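Local coordinates for protein 3-phytase (Klebsiella pneumoniae, PDB 2WNH) that probably removes phosphate groups from phytate, starting at the 3-position of the inositol ring, as a member of the histidine acid phosphatase family, at residues Q15-V19 and Y75-L80; A88-R94 and P280-L286; M270-P276 and L321-R325. The protein carries 3 engineered substitutions. All coordinates share one frame; numbering follows the deposited sequence.

Contact 1. Residues Q15-V19 and Y75-L80. With NA (sodium ion), chain G; NA (sodium ion), chain C.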
loop_
_atom_site.group_PDB
_atom_site.type_symbol
_atom_site.label_atom_id
_atom_site.label_comp_id
_atom_site.label_asym_id
_atom_site.label_seq_id
_atom_site.Cartn_x
_atom_site.Cartn_y
_atom_site.Cartn_z
ATOM N N GLN B 15 -5.162 -25.869 15.008
ATOM C CA GLN B 15 -4.752 -25.582 13.635
ATOM C C GLN B 15 -5.927 -25.767 12.665
ATOM O O GLN B 15 -6.555 -26.810 12.648
ATOM C CB GLN B 15 -3.631 -26.557 13.263
ATOM C CG GLN B 15 -3.230 -26.554 11.827
ATOM C CD GLN B 15 -2.283 -27.699 11.536
ATOM O OE1 GLN B 15 -2.689 -28.863 11.447
ATOM N NE2 GLN B 15 -1.000 -27.372 11.404
ATOM N N LEU B 16 -6.214 -24.753 11.852
ATOM C CA LEU B 16 -7.293 -24.872 10.875
ATOM C C LEU B 16 -6.805 -25.588 9.620
ATOM O O LEU B 16 -5.814 -25.153 9.004
ATOM C CB LEU B 16 -7.835 -23.486 10.509
ATOM C CG LEU B 16 -8.936 -23.403 9.437
ATOM C CD1 LEU B 16 -10.191 -24.131 9.930
ATOM C CD2 LEU B 16 -9.252 -21.944 9.189
ATOM N N GLU B 17 -7.478 -26.685 9.256
ATOM C CA GLU B 17 -7.104 -27.461 8.066
ATOM C C GLU B 17 -7.910 -27.205 6.807
ATOM O O GLU B 17 -7.396 -27.360 5.694
ATOM C CB GLU B 17 -7.226 -28.962 8.325
ATOM C CG GLU B 17 -6.393 -29.487 9.471
ATOM C CD GLU B 17 -6.455 -30.988 9.505
ATOM O OE1 GLU B 17 -5.684 -31.645 8.789
ATOM O OE2 GLU B 17 -7.293 -31.519 10.253
ATOM N N LYS B 18 -9.199 -26.903 6.961
ATOM C CA LYS B 18 -10.099 -26.906 5.808
ATOM C C LYS B 18 -11.344 -26.111 6.134
ATOM O O LYS B 18 -11.873 -26.213 7.237
ATOM C CB LYS B 18 -10.496 -28.349 5.437
ATOM C CG LYS B 18 -11.475 -28.514 4.248
ATOM C CD LYS B 18 -10.946 -27.886 2.990
ATOM C CE LYS B 18 -11.833 -28.180 1.782
ATOM N NZ LYS B 18 -11.692 -29.597 1.295
ATOM N N VAL B 19 -11.781 -25.305 5.168
ATOM C CA VAL B 19 -13.047 -24.592 5.249
ATOM C C VAL B 19 -13.952 -25.041 4.105
ATOM O O VAL B 19 -13.533 -25.115 2.943
ATOM C CB VAL B 19 -12.835 -23.046 5.130
ATOM C CG1 VAL B 19 -14.187 -22.316 5.181
ATOM C CG2 VAL B 19 -11.910 -22.494 6.241
ATOM N N TYR B 75 -8.399 -15.765 7.477
ATOM C CA TYR B 75 -7.788 -17.036 7.124
ATOM C C TYR B 75 -6.276 -16.981 6.841
ATOM O O TYR B 75 -5.588 -17.994 7.002
ATOM C CB TYR B 75 -8.586 -17.743 6.019
ATOM C CG TYR B 75 -9.947 -18.259 6.470
ATOM C CD1 TYR B 75 -10.124 -18.876 7.741
ATOM C CD2 TYR B 75 -11.066 -18.165 5.624
ATOM C CE1 TYR B 75 -11.403 -19.375 8.148
ATOM C CE2 TYR B 75 -12.331 -18.647 6.030
ATOM C CZ TYR B 75 -12.487 -19.239 7.302
ATOM O OH TYR B 75 -13.721 -19.745 7.682
ATOM N N ARG B 76 -5.750 -15.814 6.463
ATOM C CA ARG B 76 -4.278 -15.656 6.396
ATOM C C ARG B 76 -3.715 -15.576 7.819
ATOM O O ARG B 76 -2.644 -16.155 8.105
ATOM C CB ARG B 76 -3.891 -14.425 5.561
ATOM C CG ARG B 76 -4.037 -14.653 4.071
ATOM C CD ARG B 76 -3.532 -13.460 3.245
ATOM N NE ARG B 76 -4.529 -12.409 3.179
ATOM C CZ ARG B 76 -5.552 -12.386 2.311
ATOM N NH1 ARG B 76 -5.721 -13.347 1.401
ATOM N NH2 ARG B 76 -6.403 -11.374 2.374
ATOM N N GLN B 77 -4.401 -14.843 8.697
ATOM C CA GLN B 77 -3.995 -14.680 10.110
ATOM C C GLN B 77 -3.875 -16.054 10.779
ATOM O O GLN B 77 -2.905 -16.328 11.487
ATOM C CB GLN B 77 -4.970 -13.738 10.862
ATOM C CG GLN B 77 -5.032 -13.865 12.406
ATOM C CD GLN B 77 -3.838 -13.265 13.137
ATOM O OE1 GLN B 77 -3.065 -12.506 12.555
ATOM N NE2 GLN B 77 -3.689 -13.599 14.425
ATOM N N LEU B 78 -4.849 -16.926 10.529
ATOM C CA LEU B 78 -4.863 -18.278 11.118
ATOM C C LEU B 78 -3.901 -19.247 10.434
ATOM O O LEU B 78 -3.775 -20.410 10.855
ATOM C CB LEU B 78 -6.278 -18.861 11.044
ATOM C CG LEU B 78 -7.308 -18.236 11.978
ATOM C CD1 LEU B 78 -8.678 -18.902 11.722
ATOM C CD2 LEU B 78 -6.910 -18.405 13.434
ATOM N N GLY B 79 -3.243 -18.803 9.370
ATOM C CA GLY B 79 -2.263 -19.631 8.688
ATOM C C GLY B 79 -2.796 -20.663 7.714
ATOM O O GLY B 79 -2.042 -21.486 7.228
ATOM N N LEU B 80 -4.101 -20.639 7.433
ATOM C CA LEU B 80 -4.680 -21.530 6.442
ATOM C C LEU B 80 -4.232 -21.155 5.015
ATOM O O LEU B 80 -3.895 -22.022 4.187
ATOM C CB LEU B 80 -6.211 -21.464 6.519
ATOM C CG LEU B 80 -6.938 -22.370 5.518
ATOM C CD1 LEU B 80 -6.854 -23.869 5.910
ATOM C CD2 LEU B 80 -8.379 -21.931 5.397
HETATM NA NA NA G . -0.141 -15.916 7.750
HETATM NA NA NA C . -0.333 -15.641 8.285
HETATM O O HOH W 1 -4.680 -22.348 12.346
#

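Contact 2. Residues A88-R94 and P280-L286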
loop_
_atom_site.group_PDB
_atom_site.type_symbol
_atom_site.label_atom_id
_atom_site.label_comp_id
_atom_site.label_asym_id
_atom_site.label_seq_id
_atom_site.Cartn_x
_atom_site.Cartn_y
_atom_site.Cartn_z
ATOM N N ALA B 88 -4.050 -22.808 -6.987
ATOM C CA ALA B 88 -5.173 -23.756 -7.110
ATOM C C ALA B 88 -5.414 -24.527 -5.815
ATOM O O ALA B 88 -6.557 -24.854 -5.503
ATOM C CB ALA B 88 -4.936 -24.732 -8.285
ATOM N N GLU B 89 -4.353 -24.766 -5.043
ATOM C CA GLU B 89 -4.467 -25.433 -3.733
ATOM C C GLU B 89 -5.191 -24.617 -2.633
ATOM O O GLU B 89 -5.634 -25.177 -1.625
ATOM C CB GLU B 89 -3.063 -25.860 -3.290
ATOM C CG GLU B 89 -3.002 -26.784 -2.085
ATOM C CD GLU B 89 -1.561 -27.101 -1.692
ATOM O OE1 GLU B 89 -0.626 -26.787 -2.476
ATOM O OE2 GLU B 89 -1.375 -27.657 -0.595
ATOM N N SER B 90 -5.332 -23.309 -2.839
ATOM C CA SER B 90 -5.866 -22.414 -1.829
ATOM C C SER B 90 -7.390 -22.491 -1.787
ATOM O O SER B 90 -7.969 -22.540 -0.711
ATOM C CB SER B 90 -5.489 -20.959 -2.122
ATOM O OG SER B 90 -4.084 -20.756 -2.181
ATOM N N ILE B 91 -8.022 -22.412 -2.960
ATOM C CA ILE B 91 -9.486 -22.254 -3.039
ATOM C C ILE B 91 -10.050 -22.859 -4.320
ATOM O O ILE B 91 -9.386 -22.863 -5.375
ATOM C CB ILE B 91 -9.898 -20.750 -2.908
ATOM C CG1 ILE B 91 -11.432 -20.559 -2.702
ATOM C CG2 ILE B 91 -9.357 -19.910 -4.085
ATOM C CD1 ILE B 91 -11.786 -19.127 -2.377
ATOM N N TYR B 92 -11.268 -23.392 -4.205
ATOM C CA TYR B 92 -12.079 -23.754 -5.370
ATOM C C TYR B 92 -13.440 -23.140 -5.153
ATOM O O TYR B 92 -14.067 -23.374 -4.110
ATOM C CB TYR B 92 -12.197 -25.281 -5.571
ATOM C CG TYR B 92 -12.928 -25.651 -6.843
ATOM C CD1 TYR B 92 -12.280 -25.622 -8.082
ATOM C CD2 TYR B 92 -14.284 -26.004 -6.818
ATOM C CE1 TYR B 92 -12.968 -25.945 -9.267
ATOM C CE2 TYR B 92 -14.961 -26.337 -7.989
ATOM C CZ TYR B 92 -14.303 -26.302 -9.200
ATOM O OH TYR B 92 -15.019 -26.616 -10.352
ATOM N N VAL B 93 -13.877 -22.343 -6.129
ATOM C CA VAL B 93 -15.174 -21.654 -6.025
ATOM C C VAL B 93 -16.152 -22.202 -7.041
ATOM O O VAL B 93 -15.894 -22.170 -8.257
ATOM C CB VAL B 93 -15.024 -20.121 -6.216
ATOM C CG1 VAL B 93 -16.369 -19.436 -6.020
ATOM C CG2 VAL B 93 -13.976 -19.549 -5.230
ATOM N N ARG B 94 -17.280 -22.717 -6.541
ATOM C CA ARG B 94 -18.341 -23.235 -7.399
ATOM C C ARG B 94 -19.646 -22.464 -7.116
ATOM O O ARG B 94 -20.179 -22.507 -6.010
ATOM C CB ARG B 94 -18.522 -24.742 -7.153
ATOM C CG ARG B 94 -19.640 -25.347 -8.018
ATOM C CD ARG B 94 -19.477 -26.845 -8.158
ATOM N NE ARG B 94 -20.679 -27.481 -8.714
ATOM C CZ ARG B 94 -20.706 -28.754 -9.071
ATOM N NH1 ARG B 94 -19.584 -29.478 -8.980
ATOM N NH2 ARG B 94 -21.834 -29.303 -9.525
ATOM N N PRO B 280 -11.995 -31.325 -4.710
ATOM C CA PRO B 280 -10.568 -31.038 -4.908
ATOM C C PRO B 280 -9.798 -30.903 -3.592
ATOM O O PRO B 280 -10.384 -30.650 -2.547
ATOM C CB PRO B 280 -10.586 -29.700 -5.647
ATOM C CG PRO B 280 -11.797 -29.004 -5.079
ATOM C CD PRO B 280 -12.824 -30.122 -4.932
ATOM N N ASN B 281 -8.478 -31.066 -3.668
ATOM C CA ASN B 281 -7.615 -30.870 -2.518
ATOM C C ASN B 281 -7.333 -29.370 -2.388
ATOM O O ASN B 281 -6.361 -28.851 -2.964
ATOM C CB ASN B 281 -6.308 -31.675 -2.710
ATOM C CG ASN B 281 -5.412 -31.638 -1.489
ATOM O OD1 ASN B 281 -5.797 -31.133 -0.428
ATOM N ND2 ASN B 281 -4.189 -32.166 -1.637
ATOM N N VAL B 282 -8.213 -28.673 -1.662
ATOM C CA VAL B 282 -8.083 -27.221 -1.492
ATOM C C VAL B 282 -8.222 -26.828 -0.010
ATOM O O VAL B 282 -8.785 -27.576 0.780
ATOM C CB VAL B 282 -9.133 -26.435 -2.347
ATOM C CG1 VAL B 282 -8.841 -26.597 -3.850
ATOM C CG2 VAL B 282 -10.555 -26.854 -1.987
ATOM N N ARG B 283 -7.712 -25.656 0.364
ATOM C CA ARG B 283 -7.863 -25.167 1.746
ATOM C C ARG B 283 -9.271 -24.656 2.048
ATOM O O ARG B 283 -9.719 -24.708 3.186
ATOM C CB ARG B 283 -6.857 -24.046 2.035
ATOM C CG ARG B 283 -5.377 -24.493 1.941
ATOM C CD ARG B 283 -5.041 -25.526 3.028
ATOM N NE ARG B 283 -3.707 -26.149 2.886
ATOM C CZ ARG B 283 -2.586 -25.743 3.495
ATOM N NH1 ARG B 283 -2.559 -24.667 4.287
ATOM N NH2 ARG B 283 -1.464 -26.434 3.300
ATOM N N TRP B 284 -9.932 -24.130 1.014
ATOM C CA TRP B 284 -11.242 -23.472 1.136
ATOM C C TRP B 284 -12.113 -23.843 -0.065
ATOM O O TRP B 284 -11.760 -23.537 -1.209
ATOM C CB TRP B 284 -10.982 -21.956 1.252
ATOM C CG TRP B 284 -12.122 -21.032 1.430
ATOM C CD1 TRP B 284 -13.448 -21.327 1.671
ATOM C CD2 TRP B 284 -12.021 -19.605 1.386
ATOM N NE1 TRP B 284 -14.178 -20.138 1.760
ATOM C CE2 TRP B 284 -13.318 -19.078 1.586
ATOM C CE3 TRP B 284 -10.943 -18.719 1.202
ATOM C CZ2 TRP B 284 -13.575 -17.688 1.610
ATOM C CZ3 TRP B 284 -11.194 -17.331 1.225
ATOM C CH2 TRP B 284 -12.509 -16.837 1.412
ATOM N N LEU B 285 -13.238 -24.533 0.204
ATOM C CA LEU B 285 -14.233 -24.849 -0.822
ATOM C C LEU B 285 -15.339 -23.855 -0.581
ATOM O O LEU B 285 -15.882 -23.780 0.518
ATOM C CB LEU B 285 -14.777 -26.271 -0.643
ATOM C CG LEU B 285 -15.865 -26.736 -1.629
ATOM C CD1 LEU B 285 -15.326 -26.742 -3.063
ATOM C CD2 LEU B 285 -16.376 -28.157 -1.209
ATOM N N LEU B 286 -15.627 -23.073 -1.608
ATOM C CA LEU B 286 -16.614 -22.006 -1.499
ATOM C C LEU B 286 -17.711 -22.260 -2.543
ATOM O O LEU B 286 -17.453 -22.282 -3.761
ATOM C CB LEU B 286 -15.937 -20.637 -1.699
ATOM C CG LEU B 286 -16.874 -19.435 -1.834
ATOM C CD1 LEU B 286 -17.731 -19.302 -0.570
ATOM C CD2 LEU B 286 -16.102 -18.118 -2.070
#

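Contact 3. Residues M270-P276 and L321-R325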
loop_
_atom_site.group_PDB
_atom_site.type_symbol
_atom_site.label_atom_id
_atom_site.label_comp_id
_atom_site.label_asym_id
_atom_site.label_seq_id
_atom_site.Cartn_x
_atom_site.Cartn_y
_atom_site.Cartn_z
ATOM N N MET B 270 -21.071 -31.293 0.998
ATOM C CA MET B 270 -20.406 -30.437 1.992
ATOM C C MET B 270 -19.706 -31.236 3.081
ATOM O O MET B 270 -18.570 -30.922 3.442
ATOM C CB MET B 270 -21.410 -29.433 2.606
ATOM C CG MET B 270 -21.830 -28.316 1.654
ATOM S SD MET B 270 -23.188 -27.359 2.354
ATOM C CE MET B 270 -22.398 -26.520 3.725
ATOM N N LEU B 271 -20.380 -32.255 3.624
ATOM C CA LEU B 271 -19.758 -33.117 4.649
ATOM C C LEU B 271 -18.554 -33.917 4.094
ATOM O O LEU B 271 -17.510 -34.017 4.747
ATOM C CB LEU B 271 -20.769 -34.084 5.276
ATOM C CG LEU B 271 -21.921 -33.430 6.048
ATOM C CD1 LEU B 271 -22.924 -34.500 6.385
ATOM C CD2 LEU B 271 -21.372 -32.729 7.311
ATOM N N ASP B 272 -18.700 -34.456 2.884
ATOM C CA ASP B 272 -17.592 -35.114 2.193
ATOM C C ASP B 272 -16.477 -34.106 1.923
ATOM O O ASP B 272 -15.294 -34.439 2.026
ATOM C CB ASP B 272 -18.079 -35.725 0.882
ATOM C CG ASP B 272 -18.759 -37.072 1.091
ATOM O OD1 ASP B 272 -18.713 -37.607 2.229
ATOM O OD2 ASP B 272 -19.316 -37.607 0.109
ATOM N N GLY B 273 -16.854 -32.867 1.610
ATOM C CA GLY B 273 -15.848 -31.847 1.312
ATOM C C GLY B 273 -14.985 -31.431 2.501
ATOM O O GLY B 273 -13.877 -30.941 2.316
ATOM N N VAL B 274 -15.492 -31.581 3.727
ATOM C CA VAL B 274 -14.769 -31.158 4.938
ATOM C C VAL B 274 -13.942 -32.303 5.527
ATOM O O VAL B 274 -13.131 -32.111 6.427
ATOM C CB VAL B 274 -15.724 -30.513 6.005
ATOM C CG1 VAL B 274 -16.494 -31.605 6.796
ATOM C CG2 VAL B 274 -14.937 -29.580 6.936
ATOM N N LYS B 275 -14.185 -33.507 5.019
ATOM C CA LYS B 275 -13.405 -34.663 5.393
ATOM C C LYS B 275 -12.040 -34.630 4.732
ATOM O O LYS B 275 -11.879 -34.063 3.638
ATOM C CB LYS B 275 -14.135 -35.941 5.004
ATOM C CG LYS B 275 -15.283 -36.261 5.907
ATOM C CD LYS B 275 -15.974 -37.504 5.418
ATOM C CE LYS B 275 -17.295 -37.664 6.128
ATOM N NZ LYS B 275 -18.317 -38.204 5.194
ATOM N N PRO B 276 -11.032 -35.226 5.394
ATOM C CA PRO B 276 -9.775 -35.338 4.687
ATOM C C PRO B 276 -9.980 -36.174 3.415
ATOM O O PRO B 276 -10.969 -36.890 3.277
ATOM C CB PRO B 276 -8.873 -36.058 5.701
ATOM C CG PRO B 276 -9.468 -35.723 7.031
ATOM C CD PRO B 276 -10.947 -35.784 6.755
ATOM N N LEU B 321 -23.192 -20.408 5.660
ATOM C CA LEU B 321 -23.057 -21.547 6.549
ATOM C C LEU B 321 -21.636 -22.075 6.339
ATOM O O LEU B 321 -21.202 -22.298 5.201
ATOM C CB LEU B 321 -24.093 -22.605 6.135
ATOM C CG LEU B 321 -24.258 -23.832 7.010
ATOM C CD1 LEU B 321 -24.594 -23.447 8.455
ATOM C CD2 LEU B 321 -25.403 -24.653 6.395
ATOM N N VAL B 322 -20.910 -22.272 7.433
ATOM C CA VAL B 322 -19.519 -22.697 7.340
ATOM C C VAL B 322 -19.263 -23.968 8.133
ATOM O O VAL B 322 -19.667 -24.063 9.300
ATOM C CB VAL B 322 -18.533 -21.591 7.816
ATOM C CG1 VAL B 322 -17.075 -22.104 7.708
ATOM C CG2 VAL B 322 -18.722 -20.292 7.021
ATOM N N LEU B 323 -18.514 -24.897 7.523
ATOM C CA LEU B 323 -17.916 -26.025 8.253
ATOM C C LEU B 323 -16.391 -25.858 8.219
ATOM O O LEU B 323 -15.818 -25.657 7.146
ATOM C CB LEU B 323 -18.250 -27.342 7.561
ATOM C CG LEU B 323 -19.710 -27.603 7.196
ATOM C CD1 LEU B 323 -19.814 -28.927 6.403
ATOM C CD2 LEU B 323 -20.583 -27.618 8.430
ATOM N N GLU B 324 -15.761 -25.968 9.380
ATOM C CA GLU B 324 -14.299 -25.918 9.490
ATOM C C GLU B 324 -13.748 -27.181 10.151
ATOM O O GLU B 324 -14.186 -27.543 11.236
ATOM C CB GLU B 324 -13.870 -24.711 10.347
ATOM C CG GLU B 324 -14.041 -23.340 9.653
ATOM C CD GLU B 324 -13.828 -22.146 10.600
ATOM O OE1 GLU B 324 -13.644 -22.336 11.835
ATOM O OE2 GLU B 324 -13.865 -20.989 10.119
ATOM N N ARG B 325 -12.755 -27.805 9.520
ATOM C CA ARG B 325 -12.008 -28.894 10.171
ATOM C C ARG B 325 -10.765 -28.338 10.841
ATOM O O ARG B 325 -9.936 -27.708 10.189
ATOM C CB ARG B 325 -11.593 -29.978 9.164
ATOM C CG ARG B 325 -11.051 -31.233 9.872
ATOM C CD ARG B 325 -10.697 -32.308 8.884
ATOM N NE ARG B 325 -9.401 -32.113 8.242
ATOM C CZ ARG B 325 -9.224 -31.922 6.936
ATOM N NH1 ARG B 325 -10.268 -31.848 6.107
ATOM N NH2 ARG B 325 -7.993 -31.786 6.454
HETATM O O HOH W 2 -10.668 -31.750 3.044
#

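Contact 1. Residues Q15-V19 and Y75-L80
A single water bridges the backbones of Leu16 and Leu78 in a contact made otherwise by packing of apolar side chains. It accepts from Leu16 N at 2.9 Å and donates to Leu78 O at 2.6 Å, so the water satisfies the strand NH and in turn gives a hydrogen bond to the carbonyl just past the helix. Next to it the apolar side chains close up. Val19 sets its CG2 methyl on one face of the Tyr75 ring, displaced toward the rim, 3.9 Å from the ring centroid and 27° off the normal, a CH-pi contact; CG1 comes nearest to the hydroxyl. Leu16 comes at the same ring obliquely, with CD2 3.5 Å from Tyr75 CD1. The ring is held at its far end as well, because Tyr75 OH is hydrogen-bonded to Glu324.

Helix 58-77 ends here in a Schellman motif, with Gly79 taking the positive phi, and the turn delivers Leu80 to the strand. With CG trans to the backbone nitrogen (chi1 -180°), Leu80 lays CD1 3.5 Å from both Leu16 O and Glu17 O, and its other methyl, CD2, sits 3.7 Å from Val19 CG2. The strand is not regular at this point: a classic beta bulge sets Glu17 and Lys18 together opposite Arg325 of the neighbouring strand. Their polar ends leave the contact, Glu17 for salt bridges with Arg334 and Arg325 and Lys18 for the carbonyl of Gly273.

The second subunit borders this corner: its Arg12 hydrogen-bonds to Leu16 O and, weakly, to Leu78 O. Arg76 O binds sodium, modelled at two nearly coincident positions, together with the Arg76 O of that subunit.

Contact 2. Residues A88-R94 and P280-L286
Ile91 and Trp284 run side by side and point the same way, and the isoleucine places its terminal methyl over the indole: CD1 is 3.9 Å from the centroid of the Trp284 six-membered ring, 20° off the normal, a CH-pi contact. Ile91 turns CG1 away from its own backbone nitrogen (chi1 -169°), which carries the methyl over the ring. On the same face of the sheet Val93 lies alongside Leu286, Val93 CG2 to Leu286 CD2 4.1 Å. Tyr92 and Leu285 share the other face; here Leu285 CD1 meets the edge of the Tyr92 ring near its plane, 4.0 Å from Tyr92 CD2. Pro280 crosses the tyrosine at about a right angle, its CG 3.8 Å from Tyr92 CB, while His121 stacks on the ring.

Beneath these pairs the two strands are parallel, the usual arrangement in the core of an alpha/beta sheet. Leu286 N bonds to Tyr92 O at 3.0 Å, and Arg94 N binds Leu286 O at 2.8 Å. Before the strands proper, Arg283 N reaches Glu89 O at 2.9 Å.

Glu89 and Arg283 lie side by side and point the same way, but Glu89 OE2 and Arg283 NH2 are 4.1 Å apart, too far for a salt bridge, with their planes 80° apart. The guanidinium instead donates to Leu80 O and to Pro10 O of the second subunit, so any attraction between the two charges is probably secondary to those bonds.

Contact 3. Residues M270-P276 and L321-R325
Where helix 256-274 runs out against strand 320-328 of the central sheet, Val274 and Pro276 receive the side chain of Arg325. The two short segments lie 9.1 Å apart axis to axis and make an angle of 29°, the helix packed on the sheet in the layered manner of an alpha/beta fold.

Arg325 does the polar work. Its chain is extended as far as CD and then bends (chi3 80°), which brings the guanidinium up to the carbonyls at the C-terminal end of the helix. NH1 donates to Val274 O at 2.9 Å. The oxygen lies in the guanidinium plane, yet the approach is from above the carbonyl plane, 53° out of it, so a lone pair is not met head-on. A water, also in the guanidinium plane, accepts from the same NH1 at 3.1 Å and donates to Lys275 O at 2.7 Å; the arginine thus serves two carbonyls at and just past the helix end, one directly and one through water. Pro276 covers a face of the group, with CG 3.7 Å above its plane and over its centre. NE is taken by a salt bridge to Glu17, which together with NH1 fixes the rotation of the flat group.

Toward the N-terminal end of the strand the contact turns apolar. Val274 CG2 packs 4.0 Å from Leu323 CB and also touches the CB of Arg325. Leu323 CD1 packs against Met270 and Leu271, nearest Met270 O at 3.8 Å, and lies 4.2 Å from Leu271 CD2.

Around this layer, helix 381-388 packs on Val274 and Arg325 through Ile385 and Phe381, helix 291-301 brings Met301 to Leu321 and Leu323, and strand 334-342 touches Leu323 through Val338.

Overall arrangement
All three contacts involve strands of one mixed sheet, and their centres lie only about 12 to 13 Å apart. Strand 14-24 is the common element: it pairs in parallel with strand 284-289 of contact 2 and antiparallel with strand 320-328 of contact 3. Val19 bonds through its backbone to Arg283 and Leu285, tying contact 1 to contact 2. Along the chain contact 1 closes before the others open, whereas contacts 2 and 3 interleave, helix 256-274 leading into strand 284-289. Contacts 1 and 2 touch the second subunit; contact 3 does not. Strand 14-24 leads into the RHG signature that carries the catalytic histidine in this family.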